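Local coordinates for endoglucanase (Clostridium thermocellum, PDB 2YIK), which probably hydrolyses internal beta-1,4-glucosidic bonds of cellulose, as a family 9 glycoside hydrolase of the cellulase system, at residues A421-M425 with A508-L512; L404-K408 with G511-F515. One frame throughout, in Å; residues are numbered along the deposited sequence.

Both contacts are made by helix 499-516, the last helix of the catalytic domain, which packs against two helices that follow each other in the chain. Helix 392-408 supplies the first segment of contact 2 and helix 416-428 that of contact 1; the chain returns with helix 499-516 about 70 residues after the end of helix 416-428. The centres lie 8 Å apart. Leu512 touches both partner helices, whereas Gly511 meets Leu404 in contact 2. The join is direct as well: Leu404 CD1 lies 3.4 Å from Ala508 O, and Leu404 CG 4.2 Å from Ala421 CB. The result is a three-helix cluster within the helical barrel of a family 9 catalytic domain, away from the metal sites and the predicted active-site histidine.

Contact 1 of 2, residues A421-M425 with A508-L512; sequences ARSQM and ACAGL
Two regular alpha-helical turns, 421-425 and 508-512, cross steeply with 10.8 Å between their axes and a signed angle of -123°, their directions more opposed than alike. Each is closed by a backbone hydrogen bond, Met425 N to Ala421 O (2.9 Å) and Leu512 N to Ala508 O (2.8 Å). The nearest CA pairs are Arg422 with Leu512 at 6.7 Å and Met425 with Cys509 at 8.2 Å. Along the second helix, Ala508 comes first, its CB pointing toward the other helix and 3.8 Å from Met425 CE. Cys509, rotamer m, leaves sideways and brings SG to 3.9 Å from that same methyl, Met425 CE; Met425 reaches both with chi1 t and then chi2 and chi3 p. One turn on from Ala508, Leu512 (m, t) points across: CD1 sits 3.4 Å from Met425 CB, while CD2 lies 3.6 Å from Arg422 CA and 4.4 Å from Ala421 CB. The extended Arg422 side chain starts sideways, and its NE hydrogen-bonds Tyr40 OH on helix 40-47. Leu512 and Met425 each lie against the opposite helix, a buried apolar contact joining helices 416-428 and 499-516. With 223 Å² buried and only carbon and sulphur atoms meeting, the pairing rests on shape fit and exclusion of water.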
ATOM      1  N   ALA A 421       7.962  14.082  13.053  1.00 25.06           N
ATOM      2  CA  ALA A 421       7.402  12.750  12.819  1.00 24.89           C
ATOM      3  C   ALA A 421       7.357  11.976  14.136  1.00 24.15           C
ATOM      4  O   ALA A 421       6.369  11.313  14.449  1.00 22.97           O
ATOM      5  CB  ALA A 421       8.246  11.992  11.794  1.00 24.34           C
ATOM      6  N   ARG A 422       8.439  12.073  14.901  1.00 23.84           N
ATOM      7  CA  ARG A 422       8.524  11.393  16.184  1.00 25.86           C
ATOM      8  C   ARG A 422       7.437  11.858  17.150  1.00 25.02           C
ATOM      9  O   ARG A 422       6.829  11.046  17.847  1.00 25.36           O
ATOM     10  CB  ARG A 422       9.891  11.624  16.825  1.00 26.14           C
ATOM     11  CG  ARG A 422      10.127  10.711  18.008  1.00 27.55           C
ATOM     12  CD  ARG A 422      11.431  11.002  18.724  1.00 27.85           C
ATOM     13  NE  ARG A 422      11.726   9.954  19.699  1.00 28.73           N
ATOM     14  CZ  ARG A 422      12.841   9.891  20.421  1.00 29.93           C
ATOM     15  NH1 ARG A 422      13.773  10.823  20.286  1.00 28.74           N
ATOM     16  NH2 ARG A 422      13.032   8.883  21.265  1.00 30.37           N
ATOM     17  N   SER A 423       7.200  13.165  17.200  1.00 25.48           N
ATOM     18  CA  SER A 423       6.176  13.697  18.088  1.00 25.70           C
ATOM     19  C   SER A 423       4.819  13.117  17.687  1.00 24.07           C
ATOM     20  O   SER A 423       3.993  12.806  18.538  1.00 24.77           O
ATOM     21  CB  SER A 423       6.141  15.232  18.031  1.00 26.05           C
ATOM     22  OG  SER A 423       5.500  15.711  16.862  1.00 32.12           O
ATOM     23  N   GLN A 424       4.599  12.948  16.388  1.00 24.27           N
ATOM     24  CA  GLN A 424       3.334  12.406  15.914  1.00 23.58           C
ATOM     25  C   GLN A 424       3.193  10.912  16.219  1.00 25.11           C
ATOM     26  O   GLN A 424       2.117  10.464  16.617  1.00 25.01           O
ATOM     27  CB  GLN A 424       3.171  12.675  14.413  1.00 23.21           C
ATOM     28  CG  GLN A 424       3.068  14.163  14.048  1.00 20.68           C
ATOM     29  CD  GLN A 424       1.996  14.899  14.844  1.00 23.82           C
ATOM     30  OE1 GLN A 424       2.300  15.699  15.737  1.00 25.62           O
ATOM     31  NE2 GLN A 424       0.737  14.627  14.528  1.00 18.52           N
ATOM     32  N   MET A 425       4.264  10.139  16.042  1.00 26.29           N
ATOM     33  CA  MET A 425       4.187   8.708  16.346  1.00 26.78           C
ATOM     34  C   MET A 425       3.968   8.525  17.846  1.00 25.99           C
ATOM     35  O   MET A 425       3.187   7.663  18.266  1.00 26.80           O
ATOM     36  CB  MET A 425       5.464   7.971  15.935  1.00 25.61           C
ATOM     37  CG  MET A 425       5.354   6.455  16.102  1.00 27.40           C
ATOM     38  SD  MET A 425       4.015   5.755  15.086  1.00 29.96           S
ATOM     39  CE  MET A 425       4.921   5.542  13.478  1.00 28.70           C
ATOM     40  N   ALA A 508       7.348   4.163   8.599  1.00 23.38           N
ATOM     41  CA  ALA A 508       7.578   5.237   9.562  1.00 24.00           C
ATOM     42  C   ALA A 508       8.260   4.687  10.816  1.00 23.14           C
ATOM     43  O   ALA A 508       9.160   5.316  11.365  1.00 24.23           O
ATOM     44  CB  ALA A 508       6.256   5.911   9.928  1.00 21.70           C
ATOM     45  N   CYS A 509       7.817   3.518  11.270  1.00 23.62           N
ATOM     46  CA  CYS A 509       8.410   2.883  12.442  1.00 24.20           C
ATOM     47  C   CYS A 509       9.882   2.608  12.184  1.00 24.86           C
ATOM     48  O   CYS A 509      10.727   2.907  13.030  1.00 24.84           O
ATOM     49  CB  CYS A 509       7.701   1.568  12.759  1.00 25.52           C
ATOM     50  SG  CYS A 509       6.006   1.752  13.382  1.00 25.93           S
ATOM     51  N   ALA A 510      10.183   2.044  11.013  1.00 25.11           N
ATOM     52  CA  ALA A 510      11.560   1.738  10.638  1.00 25.85           C
ATOM     53  C   ALA A 510      12.383   3.015  10.568  1.00 26.15           C
ATOM     54  O   ALA A 510      13.518   3.057  11.044  1.00 26.73           O
ATOM     55  CB  ALA A 510      11.601   1.023   9.287  1.00 23.50           C
ATOM     56  N   GLY A 511      11.803   4.046   9.958  1.00 25.34           N
ATOM     57  CA  GLY A 511      12.491   5.318   9.822  1.00 24.46           C
ATOM     58  C   GLY A 511      12.786   5.968  11.163  1.00 24.91           C
ATOM     59  O   GLY A 511      13.845   6.572  11.345  1.00 24.93           O
ATOM     60  N   LEU A 512      11.846   5.861  12.097  1.00 24.20           N
ATOM     61  CA  LEU A 512      12.029   6.433  13.430  1.00 26.52           C
ATOM     62  C   LEU A 512      13.103   5.661  14.182  1.00 27.11           C
ATOM     63  O   LEU A 512      13.882   6.237  14.942  1.00 28.30           O
ATOM     64  CB  LEU A 512      10.711   6.398  14.216  1.00 23.02           C
ATOM     65  CG  LEU A 512       9.705   7.459  13.768  1.00 24.61           C
ATOM     66  CD1 LEU A 512       8.322   7.123  14.292  1.00 24.26           C
ATOM     67  CD2 LEU A 512      10.164   8.829  14.246  1.00 22.63           C
TER

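Contact 2 of 2, residues L404-K408 with G511-F515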
ATOM      1  N   LEU A 404      10.666  11.220   7.169  1.00 23.79           N
ATOM      2  CA  LEU A 404      11.839  10.400   7.453  1.00 24.70           C
ATOM      3  C   LEU A 404      12.660  10.093   6.195  1.00 24.67           C
ATOM      4  O   LEU A 404      13.881   9.995   6.256  1.00 24.26           O
ATOM      5  CB  LEU A 404      11.392   9.117   8.156  1.00 21.73           C
ATOM      6  CG  LEU A 404      10.710   9.449   9.496  1.00 21.40           C
ATOM      7  CD1 LEU A 404       9.776   8.331   9.922  1.00 18.77           C
ATOM      8  CD2 LEU A 404      11.781   9.711  10.544  1.00 18.92           C
ATOM      9  N   VAL A 405      11.984   9.954   5.059  1.00 25.58           N
ATOM     10  CA  VAL A 405      12.671   9.698   3.799  1.00 24.74           C
ATOM     11  C   VAL A 405      13.446  10.960   3.377  1.00 25.85           C
ATOM     12  O   VAL A 405      14.571  10.880   2.880  1.00 25.04           O
ATOM     13  CB  VAL A 405      11.661   9.298   2.687  1.00 24.87           C
ATOM     14  CG1 VAL A 405      12.309   9.422   1.308  1.00 21.82           C
ATOM     15  CG2 VAL A 405      11.188   7.868   2.919  1.00 23.01           C
ATOM     16  N   TYR A 406      12.844  12.127   3.593  1.00 25.35           N
ATOM     17  CA  TYR A 406      13.496  13.387   3.238  1.00 25.63           C
ATOM     18  C   TYR A 406      14.782  13.559   4.046  1.00 26.18           C
ATOM     19  O   TYR A 406      15.830  13.908   3.493  1.00 25.19           O
ATOM     20  CB  TYR A 406      12.574  14.579   3.512  1.00 24.40           C
ATOM     21  CG  TYR A 406      13.163  15.912   3.100  1.00 23.19           C
ATOM     22  CD1 TYR A 406      14.019  16.613   3.950  1.00 24.26           C
ATOM     23  CD2 TYR A 406      12.874  16.467   1.856  1.00 21.89           C
ATOM     24  CE1 TYR A 406      14.573  17.831   3.569  1.00 24.25           C
ATOM     25  CE2 TYR A 406      13.416  17.686   1.466  1.00 21.80           C
ATOM     26  CZ  TYR A 406      14.263  18.364   2.327  1.00 25.04           C
ATOM     27  OH  TYR A 406      14.783  19.586   1.961  1.00 24.58           O
ATOM     28  N   ASP A 407      14.703  13.314   5.352  1.00 25.23           N
ATOM     29  CA  ASP A 407      15.880  13.461   6.198  1.00 26.33           C
ATOM     30  C   ASP A 407      16.957  12.448   5.844  1.00 27.26           C
ATOM     31  O   ASP A 407      18.149  12.767   5.891  1.00 27.34           O
ATOM     32  CB  ASP A 407      15.509  13.346   7.684  1.00 25.30           C
ATOM     33  CG  ASP A 407      14.873  14.625   8.228  1.00 27.22           C
ATOM     34  OD1 ASP A 407      14.762  15.604   7.459  1.00 24.26           O
ATOM     35  OD2 ASP A 407      14.488  14.657   9.418  1.00 28.46           O
ATOM     36  N   LYS A 408      16.544  11.236   5.484  1.00 26.14           N
ATOM     37  CA  LYS A 408      17.516  10.221   5.121  1.00 26.30           C
ATOM     38  C   LYS A 408      18.338  10.716   3.938  1.00 27.95           C
ATOM     39  O   LYS A 408      19.563  10.574   3.914  1.00 25.84           O
ATOM     40  CB  LYS A 408      16.841   8.907   4.732  1.00 26.58           C
ATOM     41  CG  LYS A 408      17.832   7.888   4.179  1.00 27.67           C
ATOM     42  CD  LYS A 408      17.147   6.681   3.554  1.00 28.39           C
ATOM     43  CE  LYS A 408      18.152   5.853   2.744  1.00 32.08           C
ATOM     44  NZ  LYS A 408      17.501   4.758   1.968  1.00 33.23           N
ATOM     45  N   GLY A 511      11.803   4.046   9.958  1.00 25.34           N
ATOM     46  CA  GLY A 511      12.491   5.318   9.822  1.00 24.46           C
ATOM     47  C   GLY A 511      12.786   5.968  11.163  1.00 24.91           C
ATOM     48  O   GLY A 511      13.845   6.572  11.345  1.00 24.93           O
ATOM     49  N   LEU A 512      11.846   5.861  12.097  1.00 24.20           N
ATOM     50  CA  LEU A 512      12.029   6.433  13.430  1.00 26.52           C
ATOM     51  C   LEU A 512      13.103   5.661  14.182  1.00 27.11           C
ATOM     52  O   LEU A 512      13.882   6.237  14.942  1.00 28.30           O
ATOM     53  CB  LEU A 512      10.711   6.398  14.216  1.00 23.02           C
ATOM     54  CG  LEU A 512       9.705   7.459  13.768  1.00 24.61           C
ATOM     55  CD1 LEU A 512       8.322   7.123  14.292  1.00 24.26           C
ATOM     56  CD2 LEU A 512      10.164   8.829  14.246  1.00 22.63           C
ATOM     57  N   TYR A 513      13.143   4.350  13.973  1.00 27.90           N
ATOM     58  CA  TYR A 513      14.145   3.537  14.640  1.00 30.00           C
ATOM     59  C   TYR A 513      15.514   3.917  14.090  1.00 29.72           C
ATOM     60  O   TYR A 513      16.516   3.931  14.808  1.00 30.04           O
ATOM     61  CB  TYR A 513      13.896   2.052  14.391  1.00 30.93           C
ATOM     62  CG  TYR A 513      14.869   1.189  15.153  1.00 33.67           C
ATOM     63  CD1 TYR A 513      14.764   1.044  16.538  1.00 33.98           C
ATOM     64  CD2 TYR A 513      15.934   0.569  14.502  1.00 33.65           C
ATOM     65  CE1 TYR A 513      15.704   0.299  17.260  1.00 34.56           C
ATOM     66  CE2 TYR A 513      16.875  -0.170  15.209  1.00 35.77           C
ATOM     67  CZ  TYR A 513      16.755  -0.301  16.586  1.00 34.86           C
ATOM     68  OH  TYR A 513      17.690  -1.037  17.278  1.00 37.29           O
ATOM     69  N   ARG A 514      15.548   4.238  12.803  1.00 29.71           N
ATOM     70  CA  ARG A 514      16.786   4.623  12.153  1.00 30.01           C
ATOM     71  C   ARG A 514      17.460   5.816  12.823  1.00 30.68           C
ATOM     72  O   ARG A 514      18.666   5.800  13.063  1.00 31.16           O
ATOM     73  CB  ARG A 514      16.518   4.964  10.689  1.00 29.75           C
ATOM     74  CG  ARG A 514      17.761   5.356   9.897  1.00 31.54           C
ATOM     75  CD  ARG A 514      17.416   5.651   8.442  1.00 31.40           C
ATOM     76  NE  ARG A 514      18.601   5.807   7.607  1.00 30.29           N
ATOM     77  CZ  ARG A 514      19.073   4.874   6.782  1.00 31.28           C
ATOM     78  NH1 ARG A 514      18.460   3.709   6.669  1.00 30.66           N
ATOM     79  NH2 ARG A 514      20.171   5.107   6.077  1.00 28.40           N
ATOM     80  N   PHE A 515      16.680   6.849  13.128  1.00 30.49           N
ATOM     81  CA  PHE A 515      17.232   8.060  13.729  1.00 31.94           C
ATOM     82  C   PHE A 515      17.128   8.152  15.248  1.00 31.60           C
ATOM     83  O   PHE A 515      17.906   8.865  15.869  1.00 31.49           O
ATOM     84  CB  PHE A 515      16.552   9.308  13.142  1.00 31.86           C
ATOM     85  CG  PHE A 515      16.669   9.434  11.646  1.00 32.97           C
ATOM     86  CD1 PHE A 515      17.914   9.449  11.026  1.00 32.54           C
ATOM     87  CD2 PHE A 515      15.528   9.573  10.857  1.00 32.40           C
ATOM     88  CE1 PHE A 515      18.024   9.602   9.646  1.00 32.37           C
ATOM     89  CE2 PHE A 515      15.627   9.728   9.474  1.00 32.10           C
ATOM     90  CZ  PHE A 515      16.881   9.743   8.869  1.00 32.81           C
TER
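The helical turns 404-408 and 511-515 run in roughly the same direction, at 40° with axes 10.3 Å apart, and come closest where the CA atoms of Leu404 and Gly511 are 5.6 Å apart. A CB on Gly511 would clash with Leu404 CD1, so the missing side chain permits this approach. Leu404 fills the gap: CD2 is 3.8 Å from Gly511 O and CD1 3.9 Å from Leu512 CG. Phe515 then packs against the last turn of the first helix, its CD2 3.8 Å from Leu404 CD2 and its CZ 4.0 Å from Asp407 CB; Leu404 O and Lys408 N lie at the ring edge. Toward the surface, Lys408 CE covers one face of the Arg514 guanidinium, 4.0 Å from NH2. Their like charges are answered by other partners: Lys408 forms a salt bridge with Glu140, Arg514 one with Asp412 and a hydrogen bond with Gln144. Helix 416-428 flanks the pair, touching Leu404 through Ala418 and Leu512 through Arg422 and Met425, while helix 124-140 packs on Val405.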